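Local coordinates for 39 kDa initiator binding protein (PDB 1Q87), which probably binds the initiator element of core promoters in Trichomonas vaginalis, this chain being the C-terminal domain of the longer protein, at residues 41-46 with 52-57; 127-132 with 156-161. One frame throughout, in Å; residues are numbered along the deposited sequence.

Contact 1 of 2, residues 41-46 with 52-57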
loop_
_atom_site.group_PDB
_atom_site.type_symbol
_atom_site.label_atom_id
_atom_site.label_comp_id
_atom_site.label_asym_id
_atom_site.label_seq_id
_atom_site.Cartn_x
_atom_site.Cartn_y
_atom_site.Cartn_z
ATOM N N GLU A 41 -4.969 7.892 16.305
ATOM C CA GLU A 41 -4.465 7.090 17.414
ATOM C C GLU A 41 -2.981 6.703 17.266
ATOM O O GLU A 41 -2.155 6.927 18.172
ATOM C CB GLU A 41 -5.291 5.804 17.558
ATOM C CG GLU A 41 -4.689 4.785 18.533
ATOM C CD GLU A 41 -5.296 3.377 18.388
ATOM O OE1 GLU A 41 -6.525 3.269 18.194
ATOM O OE2 GLU A 41 -4.539 2.378 18.482
ATOM N N ILE A 42 -2.627 6.130 16.124
ATOM C CA ILE A 42 -1.254 5.678 15.928
ATOM C C ILE A 42 -0.232 6.808 15.869
ATOM O O ILE A 42 0.907 6.663 16.340
ATOM C CB ILE A 42 -1.177 4.796 14.678
ATOM C CG1 ILE A 42 -2.064 3.555 14.887
ATOM C CG2 ILE A 42 0.243 4.451 14.357
ATOM C CD1 ILE A 42 -2.057 2.602 13.712
ATOM N N TRP A 43 -0.640 7.940 15.300
ATOM C CA TRP A 43 0.248 9.085 15.188
ATOM C C TRP A 43 0.573 9.583 16.605
ATOM O O TRP A 43 1.729 9.871 16.930
ATOM C CB TRP A 43 -0.431 10.198 14.382
ATOM C CG TRP A 43 0.341 11.475 14.406
ATOM C CD1 TRP A 43 0.053 12.585 15.149
ATOM C CD2 TRP A 43 1.577 11.751 13.730
ATOM N NE1 TRP A 43 1.040 13.538 14.981
ATOM C CE2 TRP A 43 1.987 13.053 14.116
ATOM C CE3 TRP A 43 2.375 11.031 12.830
ATOM C CZ2 TRP A 43 3.157 13.650 13.641
ATOM C CZ3 TRP A 43 3.543 11.620 12.351
ATOM C CH2 TRP A 43 3.923 12.923 12.757
ATOM N N PHE A 44 -0.479 9.666 17.423
ATOM C CA PHE A 44 -0.389 10.118 18.782
ATOM C C PHE A 44 0.470 9.181 19.610
ATOM O O PHE A 44 1.316 9.646 20.340
ATOM C CB PHE A 44 -1.782 10.259 19.402
ATOM C CG PHE A 44 -1.764 10.826 20.806
ATOM C CD1 PHE A 44 -1.170 12.062 21.063
ATOM C CD2 PHE A 44 -2.341 10.128 21.866
ATOM C CE1 PHE A 44 -1.152 12.589 22.346
ATOM C CE2 PHE A 44 -2.330 10.643 23.147
ATOM C CZ PHE A 44 -1.733 11.881 23.392
ATOM N N ARG A 45 0.261 7.871 19.492
ATOM C CA ARG A 45 1.075 6.906 20.219
ATOM C C ARG A 45 2.533 6.965 19.766
ATOM O O ARG A 45 3.434 6.638 20.523
ATOM C CB ARG A 45 0.549 5.490 19.998
ATOM C CG ARG A 45 -0.919 5.323 20.359
ATOM C CD ARG A 45 -1.537 4.129 19.639
ATOM N NE ARG A 45 -0.802 2.918 19.945
ATOM C CZ ARG A 45 -0.779 2.366 21.148
ATOM N NH1 ARG A 45 -1.462 2.923 22.141
ATOM N NH2 ARG A 45 -0.061 1.273 21.363
ATOM N N LEU A 46 2.775 7.391 18.533
ATOM C CA LEU A 46 4.142 7.448 18.035
ATOM C C LEU A 46 4.882 8.763 18.323
ATOM O O LEU A 46 6.104 8.792 18.436
ATOM C CB LEU A 46 4.153 7.189 16.516
ATOM C CG LEU A 46 3.867 5.810 15.890
ATOM C CD1 LEU A 46 4.155 5.814 14.372
ATOM C CD2 LEU A 46 4.780 4.800 16.525
ATOM N N GLY A 52 1.224 18.383 14.205
ATOM C CA GLY A 52 2.581 18.876 14.073
ATOM C C GLY A 52 3.399 18.003 13.170
ATOM O O GLY A 52 2.849 17.330 12.312
ATOM N N THR A 53 4.714 18.017 13.358
ATOM C CA THR A 53 5.609 17.233 12.537
ATOM C C THR A 53 6.693 16.721 13.451
ATOM O O THR A 53 6.786 17.148 14.591
ATOM C CB THR A 53 6.286 18.106 11.460
ATOM O OG1 THR A 53 7.297 18.907 12.088
ATOM C CG2 THR A 53 5.258 19.036 10.736
ATOM N N VAL A 54 7.517 15.807 12.945
ATOM C CA VAL A 54 8.645 15.255 13.710
ATOM C C VAL A 54 9.777 14.970 12.727
ATOM O O VAL A 54 9.538 14.851 11.520
ATOM C CB VAL A 54 8.258 13.933 14.444
ATOM C CG1 VAL A 54 7.148 14.203 15.414
ATOM C CG2 VAL A 54 7.803 12.849 13.436
ATOM N N MET A 55 11.008 14.888 13.214
ATOM C CA MET A 55 12.125 14.615 12.311
ATOM C C MET A 55 11.846 13.294 11.623
ATOM O O MET A 55 11.242 12.389 12.218
ATOM C CB MET A 55 13.458 14.525 13.071
ATOM C CG MET A 55 14.009 15.858 13.593
ATOM S SD MET A 55 14.187 17.085 12.280
ATOM C CE MET A 55 12.585 17.875 12.391
ATOM N N ARG A 56 12.310 13.178 10.384
ATOM C CA ARG A 56 12.089 11.996 9.583
ATOM C C ARG A 56 12.503 10.706 10.275
ATOM O O ARG A 56 11.727 9.761 10.344
ATOM C CB ARG A 56 12.827 12.113 8.252
ATOM C CG ARG A 56 12.401 11.041 7.265
ATOM C CD ARG A 56 13.211 11.114 6.030
ATOM N NE ARG A 56 12.617 10.298 4.977
ATOM C CZ ARG A 56 13.018 9.076 4.669
ATOM N NH1 ARG A 56 14.028 8.541 5.345
ATOM N NH2 ARG A 56 12.403 8.399 3.693
ATOM N N ASP A 57 13.726 10.682 10.781
ATOM C CA ASP A 57 14.258 9.506 11.447
ATOM C C ASP A 57 13.495 9.074 12.683
ATOM O O ASP A 57 13.339 7.882 12.929
ATOM C CB ASP A 57 15.723 9.727 11.794
ATOM C CG ASP A 57 16.627 9.566 10.587
ATOM O OD1 ASP A 57 17.819 9.928 10.699
ATOM O OD2 ASP A 57 16.146 9.077 9.530
#

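Contact 2 of 2, residues 127-132 with 156-161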
loop_
_atom_site.group_PDB
_atom_site.type_symbol
_atom_site.label_atom_id
_atom_site.label_comp_id
_atom_site.label_asym_id
_atom_site.label_seq_id
_atom_site.Cartn_x
_atom_site.Cartn_y
_atom_site.Cartn_z
ATOM N N HIS A 127 10.232 -4.657 -11.994
ATOM C CA HIS A 127 10.267 -3.573 -11.010
ATOM C C HIS A 127 9.492 -2.343 -11.467
ATOM O O HIS A 127 10.057 -1.279 -11.697
ATOM C CB HIS A 127 11.709 -3.159 -10.721
ATOM C CG HIS A 127 12.679 -4.302 -10.691
ATOM N ND1 HIS A 127 13.407 -4.624 -9.572
ATOM C CD2 HIS A 127 13.072 -5.161 -11.663
ATOM C CE1 HIS A 127 14.216 -5.636 -9.854
ATOM N NE2 HIS A 127 14.031 -5.978 -11.114
ATOM N N TRP A 128 8.185 -2.485 -11.582
ATOM C CA TRP A 128 7.363 -1.376 -12.012
ATOM C C TRP A 128 6.927 -0.440 -10.887
ATOM O O TRP A 128 6.729 0.743 -11.146
ATOM C CB TRP A 128 6.126 -1.891 -12.779
ATOM C CG TRP A 128 5.404 -3.035 -12.119
ATOM C CD1 TRP A 128 5.632 -4.377 -12.307
ATOM C CD2 TRP A 128 4.360 -2.939 -11.138
ATOM N NE1 TRP A 128 4.784 -5.118 -11.500
ATOM C CE2 TRP A 128 3.997 -4.257 -10.775
ATOM C CE3 TRP A 128 3.698 -1.867 -10.528
ATOM C CZ2 TRP A 128 3.004 -4.524 -9.825
ATOM C CZ3 TRP A 128 2.704 -2.140 -9.576
ATOM C CH2 TRP A 128 2.371 -3.449 -9.240
ATOM N N LEU A 129 6.784 -0.952 -9.657
ATOM C CA LEU A 129 6.352 -0.148 -8.496
ATOM C C LEU A 129 7.339 0.957 -8.093
ATOM O O LEU A 129 8.554 0.742 -8.050
ATOM C CB LEU A 129 6.105 -1.052 -7.278
ATOM C CG LEU A 129 5.421 -0.451 -6.031
ATOM C CD1 LEU A 129 3.990 -0.082 -6.319
ATOM C CD2 LEU A 129 5.427 -1.444 -4.908
ATOM N N THR A 130 6.821 2.147 -7.803
ATOM C CA THR A 130 7.673 3.265 -7.391
ATOM C C THR A 130 6.925 4.070 -6.330
ATOM O O THR A 130 5.718 4.239 -6.414
ATOM C CB THR A 130 8.008 4.176 -8.612
ATOM O OG1 THR A 130 8.825 5.287 -8.201
ATOM C CG2 THR A 130 6.727 4.701 -9.243
ATOM N N PHE A 131 7.624 4.537 -5.306
ATOM C CA PHE A 131 6.962 5.319 -4.272
ATOM C C PHE A 131 7.279 6.787 -4.408
ATOM O O PHE A 131 6.944 7.595 -3.534
ATOM C CB PHE A 131 7.379 4.818 -2.902
ATOM C CG PHE A 131 6.908 3.437 -2.631
ATOM C CD1 PHE A 131 5.590 3.209 -2.311
ATOM C CD2 PHE A 131 7.747 2.347 -2.856
ATOM C CE1 PHE A 131 5.105 1.922 -2.223
ATOM C CE2 PHE A 131 7.257 1.061 -2.772
ATOM C CZ PHE A 131 5.942 0.848 -2.458
ATOM N N ASP A 132 7.901 7.132 -5.530
ATOM C CA ASP A 132 8.282 8.507 -5.782
ATOM C C ASP A 132 8.540 8.740 -7.277
ATOM O O ASP A 132 9.696 8.816 -7.706
ATOM C CB ASP A 132 9.524 8.796 -4.950
ATOM C CG ASP A 132 10.157 10.109 -5.284
ATOM O OD1 ASP A 132 9.451 10.993 -5.817
ATOM O OD2 ASP A 132 11.365 10.252 -4.996
ATOM N N ASN A 156 -4.689 4.782 -0.856
ATOM C CA ASN A 156 -4.894 3.325 -0.857
ATOM C C ASN A 156 -5.155 2.870 -2.292
ATOM O O ASN A 156 -5.453 1.700 -2.538
ATOM C CB ASN A 156 -6.106 2.917 0.008
ATOM C CG ASN A 156 -7.412 3.523 -0.484
ATOM O OD1 ASN A 156 -7.438 4.661 -0.966
ATOM N ND2 ASN A 156 -8.518 2.781 -0.330
ATOM N N CYS A 157 -5.045 3.782 -3.247
ATOM C CA CYS A 157 -5.301 3.421 -4.641
ATOM C C CYS A 157 -4.019 3.285 -5.448
ATOM O O CYS A 157 -3.286 4.256 -5.643
ATOM C CB CYS A 157 -6.206 4.476 -5.316
ATOM S SG CYS A 157 -6.529 4.163 -7.096
ATOM N N LEU A 158 -3.743 2.077 -5.916
ATOM C CA LEU A 158 -2.559 1.860 -6.737
ATOM C C LEU A 158 -2.953 2.091 -8.205
ATOM O O LEU A 158 -3.879 1.472 -8.729
ATOM C CB LEU A 158 -2.021 0.426 -6.559
ATOM C CG LEU A 158 -0.934 -0.016 -7.563
ATOM C CD1 LEU A 158 0.346 0.773 -7.277
ATOM C CD2 LEU A 158 -0.683 -1.563 -7.495
ATOM N N ILE A 159 -2.259 2.993 -8.873
ATOM C CA ILE A 159 -2.564 3.247 -10.274
ATOM C C ILE A 159 -1.544 2.450 -11.079
ATOM O O ILE A 159 -0.376 2.470 -10.726
ATOM C CB ILE A 159 -2.419 4.745 -10.609
ATOM C CG1 ILE A 159 -3.398 5.572 -9.785
ATOM C CG2 ILE A 159 -2.667 4.974 -12.097
ATOM C CD1 ILE A 159 -3.183 7.075 -9.981
ATOM N N LEU A 160 -1.998 1.752 -12.132
ATOM C CA LEU A 160 -1.152 0.915 -13.020
ATOM C C LEU A 160 -1.238 1.293 -14.489
ATOM O O LEU A 160 -2.322 1.220 -15.098
ATOM C CB LEU A 160 -1.556 -0.545 -12.922
ATOM C CG LEU A 160 -0.863 -1.294 -11.803
ATOM C CD1 LEU A 160 -1.431 -2.710 -11.676
ATOM C CD2 LEU A 160 0.633 -1.303 -12.121
ATOM N N LYS A 161 -0.089 1.649 -15.057
ATOM C CA LYS A 161 0.003 2.059 -16.460
ATOM C C LYS A 161 0.510 0.942 -17.360
ATOM O O LYS A 161 1.711 0.771 -17.514
ATOM C CB LYS A 161 0.917 3.280 -16.595
ATOM C CG LYS A 161 0.879 3.933 -17.963
ATOM C CD LYS A 161 0.648 5.426 -17.832
ATOM C CE LYS A 161 0.457 6.093 -19.184
ATOM N NZ LYS A 161 -0.192 7.432 -19.053
#

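Contact 1 of 2, residues 41-46 with 52-57
With chi1 at 171°, Trp43 swings CG to the side opposite its backbone N, and a chi2 of -103° turns the six-membered part of the indole toward the 52-57 segment. Val54 answers from the opposite direction: its chi1 of -61° places CG2 between the backbone N and the carbonyl carbon, so this methyl is the branch that meets the indole. The apolar approach, from Trp43 CH2 to Val54 CG2, is 3.9 Å, and the methyl comes in obliquely to the ring. Farther along the rim, Trp43 CZ2 lies 3.9 Å from Gly52 O, also oblique to the ring, a loose approach. The alpha carbon of Thr53 sits at the ring edge, close to the indole plane, 4.5 Å from Trp43 CZ2, while the CB of Thr53 points away from the helix. The backbones themselves stay well apart, and the indole spans the gap. Its polar atom is held just before the second segment, where Trp43 NE1 is hydrogen-bonded to Asp51 O, which satisfies the indole N-H and ties the ring to the chain just ahead of strand 53-55. Leu59, Lys95 and Leu98 also touch the indole, placing it among helices 56-67 and 95-105. Val54 in turn is joined by backbone hydrogen bonds to Lys93 in the two-stranded antiparallel sheet, and Met55 stands at the N-cap of helix 56-67. Across the two segments the attraction is thus mainly dispersive, with one loose carbonyl approach, and directional anchoring is supplied by the nearby indole N-H bond.

Contact 2 of 2, residues 127-132 with 156-161
Trp128 opens the contact by projecting its indole at the strand, where it meets two leucines. Its chi1 of 46° sets CG between the backbone N and the carbonyl carbon, which carries the six-membered ring toward Leu158 and Leu160. Leu160 CD2 approaches obliquely and packs tightly, 3.4 Å from Trp128 CZ3. Leu158 CD2 instead lies at the ring edge near the indole plane, 4.0 Å from Trp128 CH2, and the two side chains cross at about a right angle. Next in sequence, Leu129 sets its CB over one face of the same indole, 4.0 Å above the plane and offset toward the rim. Its chain then reaches on until CD1 stands 3.9 Å from Leu158 CD1, so the two methyls of Leu158 are divided between Leu129 and Trp128. Backbone hydrogen bonds link Trp128 and Thr130 with Gly148 of strand 147-151, at one edge of the sheet. Leu118 and Ser122 of helix 111-123 touch the indole, Phe197 of helix 193-199 meets its ring with planes at about 40°, and strand 165-171 flanks 157-162.

Overall arrangement
From the N terminus, helix 29-47 is met first, and contact 1 closes the short loop that leads from it to strand 53-55 and helix 56-67. The chain then makes helices 74-84, 95-105 and 111-123, with strand 92-94 completing the small two-stranded sheet, before contact 2 opens. That contact closes a longer loop, partly unmodelled, which contains strand 147-151 and returns on strand 157-162. The two loops follow in series, neither enclosing nor crossing the other. The centres of contacts 1 and 2 are 25 Å apart, and their nearest atoms about 9 Å. Contact 1 ties the end of helix 29-47 to strand 53-55, whereas contact 2 joins the region after helix 111-123 to the five-stranded antiparallel sheet.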